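Local coordinates for reducing end xylose-releasing exo-oligoxylanase (Paenibacillus barengoltzii G22, PDB 5YXT), which probably hydrolyses xylo-oligosaccharides from their reducing end, releasing xylose, as a glycoside hydrolase of family 8, at residues L159-L164 / W208-D213; W273-A278 / Y373-P378. All blocks are in the same frame, centred on the assembly; numbering follows the deposited sequence.

Interaction 1: residues L159-L164 / W208-D213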
# COMPACT_ATOMS: atom_id res chain seq x y z
N LEU C 159 11.59 -45.41 1.28
CA LEU C 159 11.09 -44.64 0.14
C LEU C 159 12.12 -43.61 -0.32
O LEU C 159 12.43 -43.51 -1.52
CB LEU C 159 9.77 -43.97 0.52
CG LEU C 159 8.95 -43.36 -0.60
CD1 LEU C 159 9.34 -41.92 -0.86
CD2 LEU C 159 9.15 -44.18 -1.84
N LEU C 160 12.66 -42.84 0.62
CA LEU C 160 13.62 -41.79 0.28
C LEU C 160 14.88 -42.36 -0.35
O LEU C 160 15.49 -41.72 -1.20
CB LEU C 160 13.98 -40.98 1.52
CG LEU C 160 12.84 -40.13 2.05
CD1 LEU C 160 13.26 -39.51 3.36
CD2 LEU C 160 12.45 -39.06 1.02
N ARG C 161 15.27 -43.57 0.07
CA ARG C 161 16.43 -44.23 -0.53
C ARG C 161 16.16 -44.55 -2.00
O ARG C 161 17.01 -44.30 -2.86
CB ARG C 161 16.78 -45.48 0.26
CG ARG C 161 17.84 -46.30 -0.41
CD ARG C 161 18.49 -47.21 0.59
NE ARG C 161 19.94 -47.29 0.07
CZ ARG C 161 20.81 -46.24 -0.04
NH1 ARG C 161 22.02 -46.36 -0.54
NH2 ARG C 161 20.52 -45.03 0.38
N THR C 162 14.99 -45.12 -2.29
CA THR C 162 14.60 -45.36 -3.68
C THR C 162 14.64 -44.07 -4.50
O THR C 162 15.11 -44.07 -5.64
CB THR C 162 13.19 -45.96 -3.71
OG1 THR C 162 13.16 -47.14 -2.90
CG2 THR C 162 12.77 -46.30 -5.13
N CYS C 163 14.12 -42.98 -3.94
CA CYS C 163 14.01 -41.72 -4.68
C CYS C 163 15.36 -41.21 -5.17
O CYS C 163 15.42 -40.49 -6.17
CB CYS C 163 13.35 -40.66 -3.79
SG CYS C 163 11.56 -40.96 -3.54
N LEU C 164 16.43 -41.55 -4.47
CA LEU C 164 17.76 -41.08 -4.85
C LEU C 164 18.56 -42.12 -5.62
O LEU C 164 19.36 -41.75 -6.48
CB LEU C 164 18.54 -40.66 -3.60
CG LEU C 164 17.96 -39.48 -2.81
CD1 LEU C 164 18.95 -38.95 -1.79
CD2 LEU C 164 17.50 -38.35 -3.71
N TRP C 208 16.82 -36.84 8.77
CA TRP C 208 16.13 -38.08 9.13
C TRP C 208 16.17 -39.17 8.07
O TRP C 208 15.69 -40.28 8.35
CB TRP C 208 14.66 -37.80 9.47
CG TRP C 208 14.49 -36.81 10.58
CD1 TRP C 208 15.30 -36.62 11.66
CD2 TRP C 208 13.41 -35.88 10.72
NE1 TRP C 208 14.80 -35.62 12.46
CE2 TRP C 208 13.64 -35.15 11.90
CE3 TRP C 208 12.28 -35.59 9.95
CZ2 TRP C 208 12.78 -34.15 12.34
CZ3 TRP C 208 11.42 -34.60 10.39
CH2 TRP C 208 11.67 -33.89 11.57
N ALA C 209 16.71 -38.91 6.89
CA ALA C 209 16.91 -39.99 5.93
C ALA C 209 18.01 -40.93 6.43
O ALA C 209 18.65 -40.68 7.46
CB ALA C 209 17.25 -39.43 4.55
N TYR C 210 18.23 -42.02 5.71
CA TYR C 210 19.41 -42.84 5.97
C TYR C 210 20.66 -41.95 5.94
O TYR C 210 20.77 -41.07 5.08
CB TYR C 210 19.54 -43.95 4.92
CG TYR C 210 18.58 -45.09 5.15
CD1 TYR C 210 18.48 -45.69 6.39
CD2 TYR C 210 17.75 -45.54 4.13
CE1 TYR C 210 17.60 -46.73 6.61
CE2 TYR C 210 16.86 -46.58 4.35
CZ TYR C 210 16.79 -47.17 5.59
OH TYR C 210 15.91 -48.20 5.81
N PRO C 211 21.60 -42.15 6.87
CA PRO C 211 22.70 -41.18 7.04
C PRO C 211 23.47 -40.87 5.77
O PRO C 211 23.85 -39.71 5.57
CB PRO C 211 23.59 -41.87 8.08
CG PRO C 211 22.62 -42.66 8.92
CD PRO C 211 21.60 -43.18 7.94
N GLU C 212 23.69 -41.86 4.90
CA GLU C 212 24.51 -41.63 3.71
C GLU C 212 23.89 -40.63 2.74
O GLU C 212 24.62 -40.01 1.95
CB GLU C 212 24.77 -42.95 2.98
CG GLU C 212 23.53 -43.59 2.35
CD GLU C 212 22.70 -44.39 3.36
OE1 GLU C 212 23.04 -44.40 4.57
OE2 GLU C 212 21.71 -45.02 2.93
N ASP C 213 22.57 -40.44 2.78
CA ASP C 213 21.89 -39.55 1.84
C ASP C 213 21.69 -38.14 2.38
O ASP C 213 21.22 -37.27 1.64
CB ASP C 213 20.54 -40.14 1.45
CG ASP C 213 20.67 -41.44 0.69
OD1 ASP C 213 21.77 -41.69 0.15
OD2 ASP C 213 19.68 -42.20 0.62
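Arg-161 leaves its helix with CG anti to the backbone N (chi1 172°) and meets Glu-212, whose CG sits between its own backbone N and carbonyl carbon and whose chain bends at chi2. The arginine side chain crosses those of Glu-212 and Asp-213 at about a right angle, and its NH2 is shared between them in two quite different ways. Glu-212 OE2 stands over one face of the guanidinium, 2.8 Å from Arg-161 NH2, a salt bridge of charges alone, since no N-H points at that oxygen. Asp-213 OD2 approaches at the guanidinium edge, 3.0 Å from Arg-161 NH2, with the two planes only 15° apart. Nearer the backbone, Arg-161 CD lies 4.0 Å from Tyr-210 CD2, and CB meets that ring at its edge. Tyr-210 OH is hydrogen-bonded to Asp-158 OD1, on the same helix as Arg-161. Beside the charged groups, Leu-164 CD1 packs 3.8 Å from Asp-213 CB and Leu-160 CD1 reaches the methyl of Ala-209. Asp-213 OD1 is hydrogen-bonded to His-165 NE2, which is likely to hold the carboxylate in place. The arginine's charge would probably keep both acids ionised and offset their repulsion, tying the turn after helix 199-208 to helix 152-165.

Interaction 2: residues W273-A278 / Y373-P378; sequences WEWFAA and YRIWMP
The indole of Trp-275 fits into a hollow formed by Ile-375 over one face and the backbone of Tyr-373 at its edge. Ile-375 CG1, anti to its own carbonyl carbon and thereby brought over the indole, is the bump that fills the face: it stands 3.5 Å from the centroid of the six-membered ring, only 13° off the normal, a close CH-pi contact. Ile-375 CD1 reaches on toward the five-membered ring, 3.6 Å from Trp-275 CG, and also touches Phe-276 CE2. At the indole edge Trp-275 NE1 donates to Tyr-373 O at 3.0 Å, with the oxygen almost in the ring plane and an N-H...O angle of 157°. The end of helix 263-276 is thereby joined to the irregular chain that follows helix 355-369, within the (alpha/alpha)6 barrel of family 8 glycoside hydrolases. Tyr-373 adds a wall: the edge of the indole points at its face in an offset edge-to-face pair, planes at 87°, with Trp-275 CZ2 3.9 Å from Tyr-373 CD1. An alanine in place of Trp-275 would probably leave Tyr-373 O without this donor and open a gap beside Ile-375 CG1. Leu-134 and Phe-138 of helix 126-143 and Leu-204 of helix 199-208 also pack against the buried indole.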
# COMPACT_ATOMS: atom_id res chain seq x y z
N TRP C 273 9.46 -20.28 4.60
CA TRP C 273 9.88 -19.11 5.37
C TRP C 273 9.51 -19.27 6.83
O TRP C 273 10.33 -19.00 7.72
CB TRP C 273 9.27 -17.82 4.81
CG TRP C 273 9.77 -16.67 5.65
CD1 TRP C 273 9.10 -16.02 6.65
CD2 TRP C 273 11.08 -16.10 5.60
NE1 TRP C 273 9.91 -15.06 7.21
CE2 TRP C 273 11.13 -15.09 6.59
CE3 TRP C 273 12.21 -16.33 4.82
CZ2 TRP C 273 12.27 -14.32 6.81
CZ3 TRP C 273 13.35 -15.56 5.05
CH2 TRP C 273 13.36 -14.57 6.03
N GLU C 274 8.28 -19.72 7.12
CA GLU C 274 7.89 -19.91 8.51
C GLU C 274 8.75 -20.97 9.19
O GLU C 274 9.15 -20.79 10.35
CB GLU C 274 6.40 -20.28 8.62
CG GLU C 274 5.98 -20.85 9.99
CD GLU C 274 5.97 -19.82 11.14
OE1 GLU C 274 6.54 -18.71 11.01
OE2 GLU C 274 5.40 -20.13 12.21
N TRP C 275 9.06 -22.07 8.50
CA TRP C 275 9.78 -23.17 9.15
C TRP C 275 11.27 -22.91 9.26
O TRP C 275 11.90 -23.36 10.23
CB TRP C 275 9.60 -24.48 8.38
CG TRP C 275 8.31 -25.21 8.67
CD1 TRP C 275 7.26 -24.76 9.40
CD2 TRP C 275 7.95 -26.50 8.19
NE1 TRP C 275 6.26 -25.70 9.42
CE2 TRP C 275 6.66 -26.78 8.67
CE3 TRP C 275 8.59 -27.46 7.39
CZ2 TRP C 275 6.00 -27.97 8.39
CZ3 TRP C 275 7.94 -28.64 7.12
CH2 TRP C 275 6.66 -28.89 7.61
N PHE C 276 11.87 -22.21 8.30
CA PHE C 276 13.32 -22.09 8.25
C PHE C 276 13.82 -20.67 8.06
O PHE C 276 14.99 -20.43 8.37
CB PHE C 276 13.88 -22.99 7.14
CG PHE C 276 13.82 -24.45 7.50
CD1 PHE C 276 14.78 -25.00 8.34
CD2 PHE C 276 12.77 -25.23 7.08
CE1 PHE C 276 14.72 -26.33 8.71
CE2 PHE C 276 12.70 -26.56 7.45
CZ PHE C 276 13.67 -27.11 8.26
N ALA C 277 13.00 -19.74 7.57
CA ALA C 277 13.37 -18.33 7.42
C ALA C 277 14.76 -18.20 6.79
O ALA C 277 15.60 -17.42 7.24
CB ALA C 277 13.28 -17.60 8.76
N ALA C 278 14.97 -18.97 5.72
CA ALA C 278 16.30 -19.21 5.17
C ALA C 278 16.67 -18.29 4.01
O ALA C 278 17.85 -18.03 3.80
CB ALA C 278 16.42 -20.65 4.69
N TYR C 373 0.52 -26.29 11.25
CA TYR C 373 1.26 -27.05 10.24
C TYR C 373 2.71 -27.04 10.73
O TYR C 373 3.48 -26.12 10.44
CB TYR C 373 1.09 -26.40 8.86
CG TYR C 373 1.40 -27.27 7.66
CD1 TYR C 373 2.19 -28.41 7.77
CD2 TYR C 373 0.90 -26.94 6.41
CE1 TYR C 373 2.48 -29.19 6.66
CE2 TYR C 373 1.17 -27.72 5.29
CZ TYR C 373 1.97 -28.83 5.42
OH TYR C 373 2.24 -29.60 4.30
N ARG C 374 3.07 -28.07 11.50
CA ARG C 374 4.28 -28.07 12.31
C ARG C 374 5.26 -29.15 11.91
O ARG C 374 4.92 -30.13 11.24
CB ARG C 374 3.94 -28.26 13.79
CG ARG C 374 2.93 -27.26 14.27
CD ARG C 374 2.80 -27.30 15.76
NE ARG C 374 1.87 -26.29 16.23
CZ ARG C 374 1.94 -25.73 17.43
NH1 ARG C 374 2.91 -26.07 18.27
NH2 ARG C 374 1.04 -24.82 17.78
N ILE C 375 6.50 -28.96 12.37
CA ILE C 375 7.56 -29.95 12.27
C ILE C 375 7.48 -30.82 13.52
O ILE C 375 7.70 -30.34 14.64
CB ILE C 375 8.94 -29.31 12.14
CG1 ILE C 375 9.01 -28.46 10.87
CG2 ILE C 375 10.02 -30.37 12.14
CD1 ILE C 375 10.18 -27.47 10.84
N TRP C 376 7.15 -32.08 13.33
CA TRP C 376 6.99 -33.01 14.44
C TRP C 376 8.33 -33.69 14.68
O TRP C 376 8.79 -34.47 13.84
CB TRP C 376 5.86 -33.99 14.15
CG TRP C 376 4.60 -33.24 14.14
CD1 TRP C 376 3.89 -32.84 13.04
CD2 TRP C 376 3.95 -32.68 15.27
NE1 TRP C 376 2.79 -32.11 13.44
CE2 TRP C 376 2.81 -31.99 14.80
CE3 TRP C 376 4.19 -32.71 16.65
CZ2 TRP C 376 1.92 -31.33 15.67
CZ3 TRP C 376 3.32 -32.06 17.50
CH2 TRP C 376 2.19 -31.39 17.00
N MET C 377 8.98 -33.36 15.85
CA MET C 377 10.35 -33.77 16.12
C MET C 377 10.39 -35.15 16.76
O MET C 377 9.44 -35.56 17.43
CB MET C 377 11.03 -32.75 17.03
CG MET C 377 11.16 -31.37 16.43
SD MET C 377 12.32 -31.37 15.05
CE MET C 377 13.89 -31.59 15.92
N PRO C 378 11.50 -35.87 16.58
CA PRO C 378 11.63 -37.19 17.22
C PRO C 378 11.54 -37.07 18.74
O PRO C 378 11.96 -36.07 19.33
CB PRO C 378 13.02 -37.68 16.78
CG PRO C 378 13.40 -36.83 15.62
CD PRO C 378 12.68 -35.52 15.77

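How the interactions relate
Along the chain, helix 152-165 comes first, and interaction 1 closes a loop of 43 intervening residues when 208-213 returns to it after helix 199-208. Only later does helix 263-276 supply 273-278, whose partner 373-378 arrives 94 residues on, near the C terminus. The two loops therefore lie in series, neither nesting nor crossing. Their centres are 20 Å apart, yet they touch directly: the indole of Trp-208, at the end of helix 199-208, packs on Ile-375, Trp-376, Met-377 and Pro-378. Interaction 1 ties helix 152-165 to the turn between helices 199-208 and 214-231, at a partly buried site, whereas interaction 2 brings the C-terminal tail back to a buried one; helix 126-143 touches residues of both.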